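Local coordinates for protein light Chain (Clostridium botulinum, PDB 6BVD) that probably cleaves a neuronal SNARE protein, serving as the zinc-dependent protease domain of the mosaic botulinum neurotoxin type HA, at residues A[120-123]-A[124-127]; A[233-237]-A[238-242]. All blocks are in the same frame, centred on the assembly; numbering follows the deposited sequence.

Contact 1. Residues A[120-123]-A[124-127]; sequences LGNS and YTQE
N122 and T125 close a type I beta turn in the loop between helix 104-115 and strand 129-130, and each also lends the other segment a side-chain oxygen. From CB, the N122 side chain is set by chi1 58°, which places CG between the backbone N and the carbonyl carbon and brings OD1 within bonding distance of Y124 N. Along this branch, CG of N122 lies 3.9 Å from CG2 of T125. Its OD1 then accepts the Y124 N-H at 3.0 Å (N-H...O 151°), the donor tilted modestly from the amide plane; this is an Asx turn nested within the beta turn. The other tip atom, ND2, passes 3.7 Å from CG2 of T125. The two side chains cross at roughly a right angle. T125 answers through its hydroxyl: OG1 takes the N122 N-H at 2.9 Å and 166°, a nearly straight bond. The same OG1 comes within 3.3 Å of G121 CA, an approach made at a residue with no side chain. The turn's own bond runs from T125 N to N122 O at 3.2 Å, with the donor well above the carbonyl plane. At the outer corner, CB of S123 sits over one face of the Y124 ring. Outside the turn, R300 of helix 280-301 makes a weak hydrogen bond to N122 O and touches T125; its charge may further polarise that carbonyl. Three N-H groups are taken by three oxygens, two of them from side chains, consistent with amide and hydroxyl sharing with the backbone in holding the turn.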
loop_
_atom_site.group_PDB
_atom_site.type_symbol
_atom_site.label_atom_id
_atom_site.label_comp_id
_atom_site.label_asym_id
_atom_site.label_seq_id
_atom_site.Cartn_x
_atom_site.Cartn_y
_atom_site.Cartn_z
ATOM N N LEU A 120 -23.915 12.631 -24.040
ATOM C CA LEU A 120 -23.947 11.986 -25.379
ATOM C C LEU A 120 -24.494 12.972 -26.432
ATOM O O LEU A 120 -25.618 12.848 -26.948
ATOM C CB LEU A 120 -24.767 10.671 -25.337
ATOM C CG LEU A 120 -24.196 9.577 -24.410
ATOM C CD1 LEU A 120 -25.086 8.279 -24.389
ATOM C CD2 LEU A 120 -22.732 9.209 -24.697
ATOM N N GLY A 121 -23.715 14.015 -26.710
ATOM C CA GLY A 121 -24.132 14.978 -27.709
ATOM C C GLY A 121 -23.335 16.245 -27.519
ATOM O O GLY A 121 -22.649 16.392 -26.490
ATOM N N ASN A 122 -23.399 17.127 -28.508
ATOM C CA ASN A 122 -22.705 18.406 -28.402
ATOM C C ASN A 122 -23.381 19.464 -29.273
ATOM O O ASN A 122 -24.487 19.237 -29.790
ATOM C CB ASN A 122 -21.228 18.237 -28.758
ATOM C CG ASN A 122 -21.013 17.681 -30.177
ATOM O OD1 ASN A 122 -21.301 18.343 -31.156
ATOM N ND2 ASN A 122 -20.451 16.481 -30.272
ATOM N N SER A 123 -22.744 20.632 -29.449
ATOM C CA SER A 123 -23.409 21.701 -30.171
ATOM C C SER A 123 -23.850 21.324 -31.581
ATOM O O SER A 123 -24.873 21.802 -32.032
ATOM C CB SER A 123 -22.511 22.942 -30.240
ATOM O OG SER A 123 -22.416 23.467 -28.931
ATOM N N TYR A 124 -23.105 20.438 -32.227
ATOM C CA TYR A 124 -23.342 20.065 -33.621
ATOM C C TYR A 124 -23.916 18.659 -33.801
ATOM O O TYR A 124 -23.683 18.044 -34.849
ATOM C CB TYR A 124 -22.035 20.165 -34.384
ATOM C CG TYR A 124 -21.533 21.590 -34.443
ATOM C CD1 TYR A 124 -22.418 22.657 -34.581
ATOM C CD2 TYR A 124 -20.194 21.873 -34.307
ATOM C CE1 TYR A 124 -21.948 24.002 -34.628
ATOM C CE2 TYR A 124 -19.726 23.207 -34.341
ATOM C CZ TYR A 124 -20.609 24.249 -34.498
ATOM O OH TYR A 124 -20.124 25.562 -34.524
ATOM N N THR A 125 -24.662 18.166 -32.806
ATOM C CA THR A 125 -25.414 16.902 -32.965
ATOM C C THR A 125 -26.896 17.186 -32.701
ATOM O O THR A 125 -27.236 18.226 -32.130
ATOM C CB THR A 125 -24.891 15.762 -32.032
ATOM O OG1 THR A 125 -25.050 16.119 -30.654
ATOM C CG2 THR A 125 -23.426 15.438 -32.297
ATOM N N GLN A 126 -27.790 16.311 -33.174
ATOM C CA GLN A 126 -29.233 16.496 -32.991
ATOM C C GLN A 126 -29.669 16.459 -31.519
ATOM O O GLN A 126 -29.320 15.518 -30.790
ATOM C CB GLN A 126 -30.015 15.412 -33.757
ATOM C CG GLN A 126 -29.852 15.497 -35.241
ATOM C CD GLN A 126 -28.603 14.772 -35.733
ATOM O OE1 GLN A 126 -27.843 14.193 -34.938
ATOM N NE2 GLN A 126 -28.375 14.812 -37.049
ATOM N N GLU A 127 -30.509 17.420 -31.131
ATOM C CA GLU A 127 -30.966 17.541 -29.739
ATOM C C GLU A 127 -31.812 16.342 -29.278
ATOM O O GLU A 127 -31.765 15.982 -28.106
ATOM C CB GLU A 127 -31.767 18.828 -29.550
ATOM C CG GLU A 127 -30.942 20.082 -29.913
ATOM C CD GLU A 127 -31.623 21.388 -29.534
ATOM O OE1 GLU A 127 -32.493 21.378 -28.636
ATOM O OE2 GLU A 127 -31.275 22.432 -30.134
#

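Contact 2. Residues A[233-237]-A[238-242]; sequences VLHGL and YGTYI. With ACT (acetate ion), chain F.
H235 and T240 meet across a Schellman motif that ends helix 222-237, the helix bearing the HExxH zinc-binding sequence. The evidence is the positive phi of G239 (70°) and two bonds into the last turn: T240 N to H235 O at 2.9 Å and G239 N to G236 O, also 2.9 Å. Around this reversal the side chains take distinct orientations. L234 and Y238 run side by side, pointing the same way, and CD1 of L234 packs 3.7 Å from CE2 of Y238. The Y238 ring turns its edge to the backbone as well: L234 O lies in the ring plane at that edge, 3.4 Å from CD2 of Y238, and the Y238 hydroxyl is hydrogen-bonded to E112 OE1. The H235 and T240 side chains cross at a slant, with T240 OG1 3.3 Å from H235 CB. Y349 joins these two, stacking on the H235 ring and hydrogen-bonding to T240 OG1 through its hydroxyl. Beyond them, the backbone puts Y241 CB against G236 CA, and chi1 -170°, with CG anti to the residue's own N, directs the ring so that one face meets an acetate methyl; Y185 meets the ring edge-to-face, and the hydroxyl bonds to T169 O. The acetate ion, probably from the crystallisation liquor, sits between H235 and Y241. Its OXT lies at the imidazole edge, in plane, and receives ND1-H of H235 at 2.6 Å in an almost linear bond (175°). Its other oxygen takes the I242 N-H, so the carboxylate is gripped from both segments. The acetate CH3 rests 3.5 Å above the plane of the Y241 ring, offset toward the rim.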
loop_
_atom_site.group_PDB
_atom_site.type_symbol
_atom_site.label_atom_id
_atom_site.label_comp_id
_atom_site.label_asym_id
_atom_site.label_seq_id
_atom_site.Cartn_x
_atom_site.Cartn_y
_atom_site.Cartn_z
ATOM N N VAL A 233 -8.934 17.510 -15.725
ATOM C CA VAL A 233 -9.788 16.481 -16.365
ATOM C C VAL A 233 -11.215 16.677 -15.894
ATOM O O VAL A 233 -12.155 16.751 -16.666
ATOM C CB VAL A 233 -9.310 15.069 -15.979
ATOM C CG1 VAL A 233 -10.333 13.919 -16.399
ATOM C CG2 VAL A 233 -7.939 14.825 -16.476
ATOM N N LEU A 234 -11.361 16.823 -14.580
ATOM C CA LEU A 234 -12.658 17.003 -13.972
ATOM C C LEU A 234 -13.402 18.200 -14.533
ATOM O O LEU A 234 -14.630 18.124 -14.767
ATOM C CB LEU A 234 -12.521 17.137 -12.441
ATOM C CG LEU A 234 -13.852 17.090 -11.698
ATOM C CD1 LEU A 234 -14.547 15.744 -11.932
ATOM C CD2 LEU A 234 -13.618 17.277 -10.186
ATOM N N HIS A 235 -12.702 19.320 -14.730
ATOM C CA HIS A 235 -13.338 20.466 -15.321
ATOM C C HIS A 235 -13.806 20.091 -16.748
ATOM O O HIS A 235 -14.889 20.466 -17.167
ATOM C CB HIS A 235 -12.386 21.693 -15.364
ATOM C CG HIS A 235 -11.923 22.132 -13.989
ATOM N ND1 HIS A 235 -10.719 22.778 -13.776
ATOM C CD2 HIS A 235 -12.531 22.057 -12.791
ATOM C CE1 HIS A 235 -10.593 23.053 -12.484
ATOM N NE2 HIS A 235 -11.675 22.626 -11.856
ATOM N N GLY A 236 -12.966 19.374 -17.478
ATOM C CA GLY A 236 -13.334 19.000 -18.860
ATOM C C GLY A 236 -14.560 18.052 -18.913
ATOM O O GLY A 236 -15.422 18.179 -19.761
ATOM N N LEU A 237 -14.616 17.110 -17.989
ATOM C CA LEU A 237 -15.723 16.143 -17.922
ATOM C C LEU A 237 -17.036 16.861 -17.636
ATOM O O LEU A 237 -18.098 16.491 -18.147
ATOM C CB LEU A 237 -15.453 15.056 -16.856
ATOM C CG LEU A 237 -14.356 14.049 -17.206
ATOM C CD1 LEU A 237 -14.124 13.042 -16.100
ATOM C CD2 LEU A 237 -14.720 13.270 -18.527
ATOM N N TYR A 238 -16.960 17.910 -16.811
ATOM C CA TYR A 238 -18.116 18.743 -16.519
ATOM C C TYR A 238 -18.330 19.867 -17.558
ATOM O O TYR A 238 -19.265 20.661 -17.441
ATOM C CB TYR A 238 -17.994 19.334 -15.085
ATOM C CG TYR A 238 -18.528 18.395 -14.025
ATOM C CD1 TYR A 238 -19.900 18.264 -13.793
ATOM C CD2 TYR A 238 -17.656 17.626 -13.242
ATOM C CE1 TYR A 238 -20.390 17.381 -12.774
ATOM C CE2 TYR A 238 -18.137 16.748 -12.265
ATOM C CZ TYR A 238 -19.498 16.642 -12.022
ATOM O OH TYR A 238 -19.924 15.772 -11.015
ATOM N N GLY A 239 -17.466 19.934 -18.575
ATOM C CA GLY A 239 -17.642 20.898 -19.657
ATOM C C GLY A 239 -17.385 22.358 -19.213
ATOM O O GLY A 239 -17.914 23.294 -19.835
ATOM N N THR A 240 -16.604 22.543 -18.139
ATOM C CA THR A 240 -16.267 23.898 -17.626
ATOM C C THR A 240 -14.835 24.287 -17.969
ATOM O O THR A 240 -14.327 25.318 -17.501
ATOM C CB THR A 240 -16.380 23.981 -16.063
ATOM O OG1 THR A 240 -15.315 23.240 -15.495
ATOM C CG2 THR A 240 -17.721 23.391 -15.554
ATOM N N TYR A 241 -14.180 23.481 -18.800
ATOM C CA TYR A 241 -12.775 23.679 -19.143
ATOM C C TYR A 241 -12.539 24.996 -19.886
ATOM O O TYR A 241 -13.269 25.341 -20.818
ATOM C CB TYR A 241 -12.289 22.489 -19.967
ATOM C CG TYR A 241 -10.809 22.341 -20.257
ATOM C CD1 TYR A 241 -10.029 21.470 -19.509
ATOM C CD2 TYR A 241 -10.207 23.021 -21.322
ATOM C CE1 TYR A 241 -8.688 21.291 -19.783
ATOM C CE2 TYR A 241 -8.869 22.847 -21.606
ATOM C CZ TYR A 241 -8.120 21.985 -20.835
ATOM O OH TYR A 241 -6.779 21.808 -21.095
ATOM N N ILE A 242 -11.526 25.758 -19.454
ATOM C CA ILE A 242 -11.179 26.981 -20.205
ATOM C C ILE A 242 -9.701 27.083 -20.591
ATOM O O ILE A 242 -8.824 26.520 -19.936
ATOM C CB ILE A 242 -11.587 28.281 -19.437
ATOM C CG1 ILE A 242 -10.991 28.328 -18.012
ATOM C CG2 ILE A 242 -13.082 28.362 -19.320
ATOM C CD1 ILE A 242 -11.202 29.723 -17.307
HETATM C C ACT F . -9.251 24.034 -16.782
HETATM O O ACT F . -10.362 24.560 -17.017
HETATM O OXT ACT F . -9.076 23.386 -15.727
HETATM C CH3 ACT F . -8.124 24.180 -17.772
#

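In the fold
Contact 1 precedes contact 2 along the chain; their centres lie about 17 Å apart and their nearest atoms about 9 Å, without touching. Helix 280-301 is a shared neighbour, meeting contact 1 through R300 and contact 2 through V290 and Y294. Separately, helix 104-115 leads along the chain into the loop of contact 1 and supplies E112 to Y238. Their settings differ: the centre of contact 1 lies about 25 Å from the centre of the chain, that of contact 2 about 11 Å. Contact 2 adjoins the active site: the H235 side chain is about 8 Å from the zinc ion bound by H228, H232 and E266, and the acetate at H235 is also hydrogen-bonded to H232 ND1.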